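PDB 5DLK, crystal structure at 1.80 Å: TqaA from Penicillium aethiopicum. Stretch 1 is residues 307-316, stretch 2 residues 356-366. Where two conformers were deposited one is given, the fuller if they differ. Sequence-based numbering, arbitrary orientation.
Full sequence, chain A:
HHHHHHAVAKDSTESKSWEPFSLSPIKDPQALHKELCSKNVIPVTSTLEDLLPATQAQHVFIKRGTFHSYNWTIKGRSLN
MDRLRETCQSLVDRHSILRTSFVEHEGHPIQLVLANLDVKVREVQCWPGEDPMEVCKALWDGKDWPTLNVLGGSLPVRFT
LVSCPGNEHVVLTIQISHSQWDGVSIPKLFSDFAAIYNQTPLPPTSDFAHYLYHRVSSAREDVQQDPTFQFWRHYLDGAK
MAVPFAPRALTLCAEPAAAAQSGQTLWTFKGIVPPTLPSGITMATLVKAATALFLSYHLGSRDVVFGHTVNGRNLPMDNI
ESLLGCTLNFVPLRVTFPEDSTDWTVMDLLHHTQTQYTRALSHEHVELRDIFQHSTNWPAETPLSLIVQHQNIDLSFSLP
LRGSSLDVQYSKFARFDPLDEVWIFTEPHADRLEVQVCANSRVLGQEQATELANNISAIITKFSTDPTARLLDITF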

ATOM      1  N   GLY A 307      -4.586 -14.737  -0.388  1.00 13.53           N
ATOM      2  CA  GLY A 307      -3.540 -13.730  -0.481  1.00 15.43           C
ATOM      3  C   GLY A 307      -3.393 -12.948   0.811  1.00 13.77           C
ATOM      4  O   GLY A 307      -4.345 -12.849   1.601  1.00 14.22           O
ATOM      5  N   HIS A 308      -2.194 -12.434   1.066  0.90 15.30           N
ATOM      6  CA  HIS A 308      -2.035 -11.483   2.161  0.90 16.00           C
ATOM      7  C   HIS A 308      -0.944 -10.478   1.817  0.90 16.12           C
ATOM      8  O   HIS A 308      -0.120 -10.710   0.935  0.90 16.64           O
ATOM      9  N   THR A 309      -0.994  -9.332   2.483  1.00 15.38           N
ATOM     10  CA  THR A 309      -0.053  -8.245   2.261  1.00 14.29           C
ATOM     11  C   THR A 309       1.168  -8.381   3.158  1.00 14.31           C
ATOM     12  O   THR A 309       1.036  -8.583   4.371  1.00 16.67           O
ATOM     13  N   VAL A 310       2.353  -8.318   2.542  1.00 14.91           N
ATOM     14  CA  VAL A 310       3.617  -8.301   3.258  1.00 15.00           C
ATOM     15  C   VAL A 310       4.287  -6.959   2.993  1.00 17.33           C
ATOM     16  O   VAL A 310       3.991  -6.304   1.987  1.00 18.03           O
ATOM     17  N   ASN A 311       5.189  -6.529   3.870  1.00 20.12           N
ATOM     18  CA  ASN A 311       5.683  -5.160   3.718  1.00 22.76           C
ATOM     19  C   ASN A 311       6.849  -5.033   2.728  1.00 22.39           C
ATOM     20  O   ASN A 311       7.147  -3.928   2.258  1.00 19.92           O
ATOM     21  N   GLY A 312       7.473  -6.158   2.374  1.00 18.45           N
ATOM     22  CA  GLY A 312       8.494  -6.163   1.332  1.00 18.71           C
ATOM     23  C   GLY A 312       9.798  -5.479   1.729  1.00 22.71           C
ATOM     24  O   GLY A 312      10.600  -5.094   0.870  1.00 23.26           O
ATOM     25  N   ARG A 313      10.021  -5.338   3.029  1.00 20.78           N
ATOM     26  CA  ARG A 313      11.191  -4.606   3.505  1.00 25.56           C
ATOM     27  C   ARG A 313      12.116  -5.497   4.307  1.00 28.92           C
ATOM     28  O   ARG A 313      12.769  -5.061   5.254  1.00 29.76           O
ATOM     29  N   ASN A 314      12.167  -6.761   3.918  1.00 26.09           N
ATOM     30  CA  ASN A 314      13.076  -7.685   4.571  1.00 27.64           C
ATOM     31  C   ASN A 314      14.306  -7.953   3.717  1.00 30.38           C
ATOM     32  O   ASN A 314      15.164  -8.744   4.086  1.00 39.04           O
ATOM     33  N   LEU A 315      14.400  -7.273   2.583  1.00 30.30           N
ATOM     34  CA  LEU A 315      15.614  -7.299   1.770  1.00 35.50           C
ATOM     35  C   LEU A 315      16.778  -6.605   2.472  1.00 38.61           C
ATOM     36  O   LEU A 315      16.630  -5.497   2.983  1.00 43.53           O
ATOM     37  N   PRO A 316      17.953  -7.242   2.483  1.00 43.75           N
ATOM     38  CA  PRO A 316      19.092  -6.540   3.081  1.00 43.99           C
ATOM     39  C   PRO A 316      19.622  -5.447   2.152  1.00 44.05           C
ATOM     40  O   PRO A 316      20.314  -5.731   1.178  1.00 50.84           O
ATOM     41  N   GLN A 356       3.875 -20.067   8.584  1.00 15.37           N
ATOM     42  CA  GLN A 356       3.583 -20.037   7.148  1.00 15.64           C
ATOM     43  C   GLN A 356       3.820 -18.655   6.548  1.00 19.56           C
ATOM     44  O   GLN A 356       3.952 -18.518   5.332  1.00 18.30           O
ATOM     45  N   TYR A 357       3.880 -17.637   7.410  1.00 16.21           N
ATOM     46  CA  TYR A 357       4.346 -16.303   7.014  1.00 16.33           C
ATOM     47  C   TYR A 357       5.870 -16.163   7.173  1.00 16.35           C
ATOM     48  O   TYR A 357       6.547 -15.682   6.266  1.00 17.21           O
ATOM     49  N   THR A 358       6.406 -16.577   8.319  1.00 15.98           N
ATOM     50  CA  THR A 358       7.815 -16.273   8.604  1.00 20.28           C
ATOM     51  C   THR A 358       8.754 -17.083   7.727  1.00 19.05           C
ATOM     52  O   THR A 358       9.869 -16.619   7.424  1.00 18.06           O
ATOM     53  N   ARG A 359       8.305 -18.258   7.283  1.00 16.39           N
ATOM     54  CA  ARG A 359       9.100 -19.068   6.325  1.00 19.03           C
ATOM     55  C   ARG A 359       9.445 -18.278   5.050  1.00 18.26           C
ATOM     56  O   ARG A 359      10.482 -18.506   4.395  1.00 16.29           O
ATOM     57  N   ALA A 360       8.552 -17.368   4.675  1.00 16.27           N
ATOM     58  CA  ALA A 360       8.668 -16.711   3.382  1.00 16.47           C
ATOM     59  C   ALA A 360       9.370 -15.344   3.431  1.00 18.89           C
ATOM     60  O   ALA A 360       9.485 -14.687   2.408  1.00 18.24           O
ATOM     61  N   LEU A 361       9.819 -14.918   4.607  1.00 18.20           N
ATOM     62  CA  LEU A 361      10.328 -13.553   4.768  1.00 18.78           C
ATOM     63  C   LEU A 361      11.427 -13.180   3.777  1.00 19.77           C
ATOM     64  O   LEU A 361      11.380 -12.100   3.190  1.00 20.76           O
ATOM     65  N   SER A 362      12.402 -14.070   3.578  1.00 20.84           N
ATOM     66  CA  SER A 362      13.500 -13.759   2.661  0.51 19.71           C
ATOM     67  C   SER A 362      13.103 -13.949   1.194  1.00 23.29           C
ATOM     68  O   SER A 362      13.905 -13.687   0.286  1.00 21.13           O
ATOM     69  N   HIS A 363      11.856 -14.348   0.956  1.00 17.77           N
ATOM     70  CA  HIS A 363      11.404 -14.677  -0.396  1.00 17.46           C
ATOM     71  C   HIS A 363      10.176 -13.882  -0.834  1.00 16.32           C
ATOM     72  O   HIS A 363       9.672 -14.064  -1.943  1.00 17.44           O
ATOM     73  N   GLU A 364       9.707 -12.999   0.039  1.00 18.12           N
ATOM     74  CA  GLU A 364       8.391 -12.381  -0.122  1.00 18.49           C
ATOM     75  C   GLU A 364       8.369 -11.185  -1.088  1.00 21.47           C
ATOM     76  O   GLU A 364       7.303 -10.627  -1.376  1.00 18.78           O
ATOM     77  N   HIS A 365       9.545 -10.802  -1.584  1.00 19.51           N
ATOM     78  CA  HIS A 365       9.725  -9.578  -2.351  1.00 19.55           C
ATOM     79  C   HIS A 365       9.572  -9.723  -3.865  1.00 21.84           C
ATOM     80  O   HIS A 365       9.565  -8.720  -4.597  1.00 23.58           O
ATOM     81  N   VAL A 366       9.476 -10.957  -4.351  1.00 19.18           N
ATOM     82  CA  VAL A 366       9.418 -11.196  -5.790  1.00 19.56           C
ATOM     83  C   VAL A 366       8.015 -10.992  -6.361  1.00 20.49           C
ATOM     84  O   VAL A 366       7.041 -11.097  -5.634  1.00 20.31           O
TER

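Residues 307-316 leave a strand at Val310 and continue as a loop, and they pack against the end of a helix and the turns that follow it in residues 356-366. The contact is modest, burying 466 Å² summed over both sides, and its polar centre is the carboxylate of Glu364.

Gly307 lies out of reach of the second stretch, so the contact begins with His308. Its CA-to-CB bond points toward the partner, and a p rotamer (chi1 79°) places the imidazole beside Tyr357, where His308 CE1 lies 3.5 Å from Tyr357 CD1. The two ring planes are nearly perpendicular, at 88°, with centroids 5.8 Å apart; the Tyr357 atom meets the histidine at its edge, but the pair as a whole is oblique. Thr309, the next residue along the strand, lies out of reach of the second stretch, and Val310 points back toward it. Val310, in the m rotamer, is buried and touches two neighbours. Its CG1 sits 4.0 Å from Tyr357 CE1, near the plane of the tyrosine ring and at its edge, while Val310 CB is 3.4 Å from Glu364 OE1. The aliphatic side chain thus lines one side of the carboxylate without offering it a polar partner.

Beyond the strand, the loop supplies those partners. Asn311 (chi1 61°, p) starts sideways, and its OD1 is spent within its own stretch, accepting a hydrogen bond from Arg313 N at 2.9 Å. This local bond ties the chain across Gly312, whose phi of 70° is one that glycine adopts readily. Gly312 N donates a weak hydrogen bond to Glu364 OE2, with 3.1 Å between the atoms and an angle of 132°. The CA-to-CB bond of Arg313 points away from the second stretch, and its guanidinium is engaged elsewhere in the structure.

Asn314 returns toward the interface in an m rotamer. Its ND2 donates to Glu364 OE2 at 2.7 Å, the shorter and better directed of the two direct hydrogen bonds, and also approaches Leu361 CD2 at 3.6 Å. Glu364 reaches these donors with a p chi1 and an extended, t chi2, which carry its carboxylate out to the loop. Water 1 completes the arrangement: it donates to Glu364 OE1 at 2.6 Å, accepts a weak bond from Asn314 ND2 at 3.2 Å and is hydrogen-bonded to Tyr357 OH at 2.8 Å. Through it the tyrosine hydroxyl, brought here by a t rotamer, joins the same polar cluster. Water 2 links the backbones instead, donating to Asn314 O at 3.3 Å and, weakly, to Ser362 O at 3.4 Å.

An apolar contact closes the interface. The CA-to-CB bond of Leu315 points sideways, yet chi1 of -90° and a t chi2 bring CD2 over one face of the His365 imidazole, 3.9 Å from the ring centroid and 5° off its normal, a well-centred CH-pi contact. His365, itself p, points toward the loop to receive it. Pro316 lies beyond reach.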

ATOM      1  CB  HIS A 308      -1.757 -12.185   3.508  0.90 15.98           C
ATOM      2  CG  HIS A 308      -0.343 -12.652   3.694  0.90 15.71           C
ATOM      3  ND1 HIS A 308       0.338 -12.495   4.883  0.90 18.28           N
ATOM      4  CD2 HIS A 308       0.504 -13.304   2.861  0.90 16.68           C
ATOM      5  CE1 HIS A 308       1.549 -13.015   4.771  0.90 17.15           C
ATOM      6  NE2 HIS A 308       1.678 -13.504   3.549  0.90 17.89           N
ATOM      7  CB  THR A 309      -0.714  -6.880   2.523  1.00 13.65           C
ATOM      8  OG1 THR A 309      -1.910  -6.792   1.753  1.00 15.21           O
ATOM      9  CG2 THR A 309       0.242  -5.760   2.143  1.00 17.12           C
ATOM     10  CB  VAL A 310       4.548  -9.473   2.820  1.00 16.85           C
ATOM     11  CG1 VAL A 310       3.861 -10.839   3.178  1.00 17.92           C
ATOM     12  CG2 VAL A 310       4.863  -9.382   1.323  1.00 15.09           C
ATOM     13  CB  ASN A 311       6.058  -4.559   5.087  1.00 26.16           C
ATOM     14  CG  ASN A 311       7.170  -5.325   5.798  1.00 30.23           C
ATOM     15  OD1 ASN A 311       8.126  -5.799   5.180  1.00 28.64           O
ATOM     16  ND2 ASN A 311       7.049  -5.433   7.114  1.00 32.50           N
ATOM     17  CB  ARG A 313      10.736  -3.398   4.318  1.00 27.89           C
ATOM     18  CG  ARG A 313       9.813  -2.534   3.453  1.00 30.29           C
ATOM     19  CD  ARG A 313       9.355  -1.224   4.070  1.00 38.89           C
ATOM     20  NE  ARG A 313      10.301  -0.160   3.775  1.00 48.71           N
ATOM     21  CZ  ARG A 313      10.132   0.832   2.902  1.00 30.26           C
ATOM     22  NH1 ARG A 313       9.020   0.976   2.190  1.00 33.43           N
ATOM     23  NH2 ARG A 313      11.105   1.701   2.762  1.00 33.57           N
ATOM     24  CB  ASN A 314      12.338  -8.977   4.923  1.00 29.10           C
ATOM     25  CG  ASN A 314      11.244  -8.740   5.960  1.00 33.59           C
ATOM     26  OD1 ASN A 314      11.519  -8.683   7.157  1.00 40.59           O
ATOM     27  ND2 ASN A 314      10.002  -8.561   5.499  1.00 36.85           N
ATOM     28  CB  LEU A 315      15.374  -6.619   0.424  1.00 39.65           C
ATOM     29  CG  LEU A 315      14.876  -7.449  -0.752  1.00 37.02           C
ATOM     30  CD1 LEU A 315      14.787  -6.557  -1.976  1.00 38.61           C
ATOM     31  CD2 LEU A 315      15.807  -8.616  -1.020  1.00 35.72           C
ATOM     32  CB  PRO A 316      20.123  -7.654   3.282  1.00 44.67           C
ATOM     33  CG  PRO A 316      19.804  -8.644   2.203  1.00 46.62           C
ATOM     34  CD  PRO A 316      18.305  -8.597   2.021  1.00 37.53           C
ATOM     35  CB  GLN A 356       2.151 -20.510   6.870  1.00 14.67           C
ATOM     36  CG  GLN A 356       1.987 -22.025   7.096  1.00 14.39           C
ATOM     37  CD  GLN A 356       2.868 -22.837   6.137  1.00 15.90           C
ATOM     38  OE1 GLN A 356       3.975 -23.255   6.491  1.00 16.61           O
ATOM     39  NE2 GLN A 356       2.371 -23.070   4.927  1.00 14.00           N
ATOM     40  CB  TYR A 357       3.619 -15.241   7.852  1.00 16.77           C
ATOM     41  CG  TYR A 357       4.307 -13.896   7.903  1.00 19.31           C
ATOM     42  CD1 TYR A 357       4.487 -13.138   6.746  1.00 23.76           C
ATOM     43  CD2 TYR A 357       4.736 -13.368   9.111  1.00 23.88           C
ATOM     44  CE1 TYR A 357       5.095 -11.888   6.790  1.00 24.52           C
ATOM     45  CE2 TYR A 357       5.354 -12.129   9.163  1.00 25.54           C
ATOM     46  CZ  TYR A 357       5.534 -11.400   8.007  1.00 28.75           C
ATOM     47  OH  TYR A 357       6.142 -10.163   8.070  1.00 33.24           O
ATOM     48  CB  THR A 358       8.166 -16.480  10.099  1.00 19.22           C
ATOM     49  OG1 THR A 358       7.974 -17.838  10.484  1.00 23.07           O
ATOM     50  CG2 THR A 358       7.307 -15.576  10.980  1.00 23.05           C
ATOM     51  CB  ARG A 359       8.328 -20.330   5.919  1.00 17.79           C
ATOM     52  CG  ARG A 359       8.283 -21.459   6.932  1.00 21.60           C
ATOM     53  CD  ARG A 359       7.341 -22.572   6.438  1.00 21.79           C
ATOM     54  NE  ARG A 359       7.882 -23.219   5.233  1.00 16.59           N
ATOM     55  CZ  ARG A 359       7.188 -23.977   4.382  1.00 16.33           C
ATOM     56  NH1 ARG A 359       5.894 -24.211   4.576  1.00 13.79           N
ATOM     57  NH2 ARG A 359       7.814 -24.517   3.321  1.00 14.44           N
ATOM     58  CB  ALA A 360       7.277 -16.549   2.756  1.00 19.22           C
ATOM     59  CB  LEU A 361      10.839 -13.342   6.187  1.00 20.96           C
ATOM     60  CG  LEU A 361       9.738 -13.082   7.210  1.00 26.40           C
ATOM     61  CD1 LEU A 361      10.292 -13.216   8.624  1.00 28.44           C
ATOM     62  CD2 LEU A 361       9.113 -11.703   6.974  1.00 24.21           C
ATOM     63  CB  SER A 362      14.747 -14.599   2.999  0.51 22.41           C
ATOM     64  OG  SER A 362      14.517 -15.986   2.859  0.51 21.18           O
ATOM     65  CB  HIS A 363      11.093 -16.177  -0.475  1.00 17.04           C
ATOM     66  CG  HIS A 363      12.199 -17.040   0.057  1.00 20.14           C
ATOM     67  ND1 HIS A 363      13.449 -17.083  -0.521  1.00 20.86           N
ATOM     68  CD2 HIS A 363      12.234 -17.901   1.102  1.00 21.43           C
ATOM     69  CE1 HIS A 363      14.214 -17.928   0.153  1.00 20.69           C
ATOM     70  NE2 HIS A 363      13.498 -18.442   1.143  1.00 19.70           N
ATOM     71  CB  GLU A 364       7.882 -11.924   1.249  1.00 17.85           C
ATOM     72  CG  GLU A 364       8.667 -10.726   1.755  1.00 21.50           C
ATOM     73  CD  GLU A 364       8.157 -10.146   3.060  1.00 24.52           C
ATOM     74  OE1 GLU A 364       7.492 -10.866   3.854  1.00 22.26           O
ATOM     75  OE2 GLU A 364       8.457  -8.949   3.295  1.00 22.51           O
ATOM     76  CB  HIS A 365      11.123  -9.027  -2.058  1.00 20.51           C
ATOM     77  CG  HIS A 365      12.210  -9.984  -2.422  1.00 19.64           C
ATOM     78  ND1 HIS A 365      12.649 -10.971  -1.563  1.00 21.46           N
ATOM     79  CD2 HIS A 365      12.919 -10.134  -3.569  1.00 23.85           C
ATOM     80  CE1 HIS A 365      13.590 -11.683  -2.165  1.00 23.53           C
ATOM     81  NE2 HIS A 365      13.772 -11.194  -3.383  1.00 20.85           N
ATOM     82  CB  VAL A 366       9.904 -12.606  -6.145  1.00 20.96           C
ATOM     83  CG1 VAL A 366      11.420 -12.718  -5.890  1.00 20.63           C
ATOM     84  CG2 VAL A 366       9.108 -13.678  -5.366  1.00 18.81           C
TER
HETATM   85  O   HOH W   1       6.858  -9.061   5.648  1.00 28.98           O
HETATM   86  O   HOH W   2      15.299 -10.909   1.607  1.00 35.57           O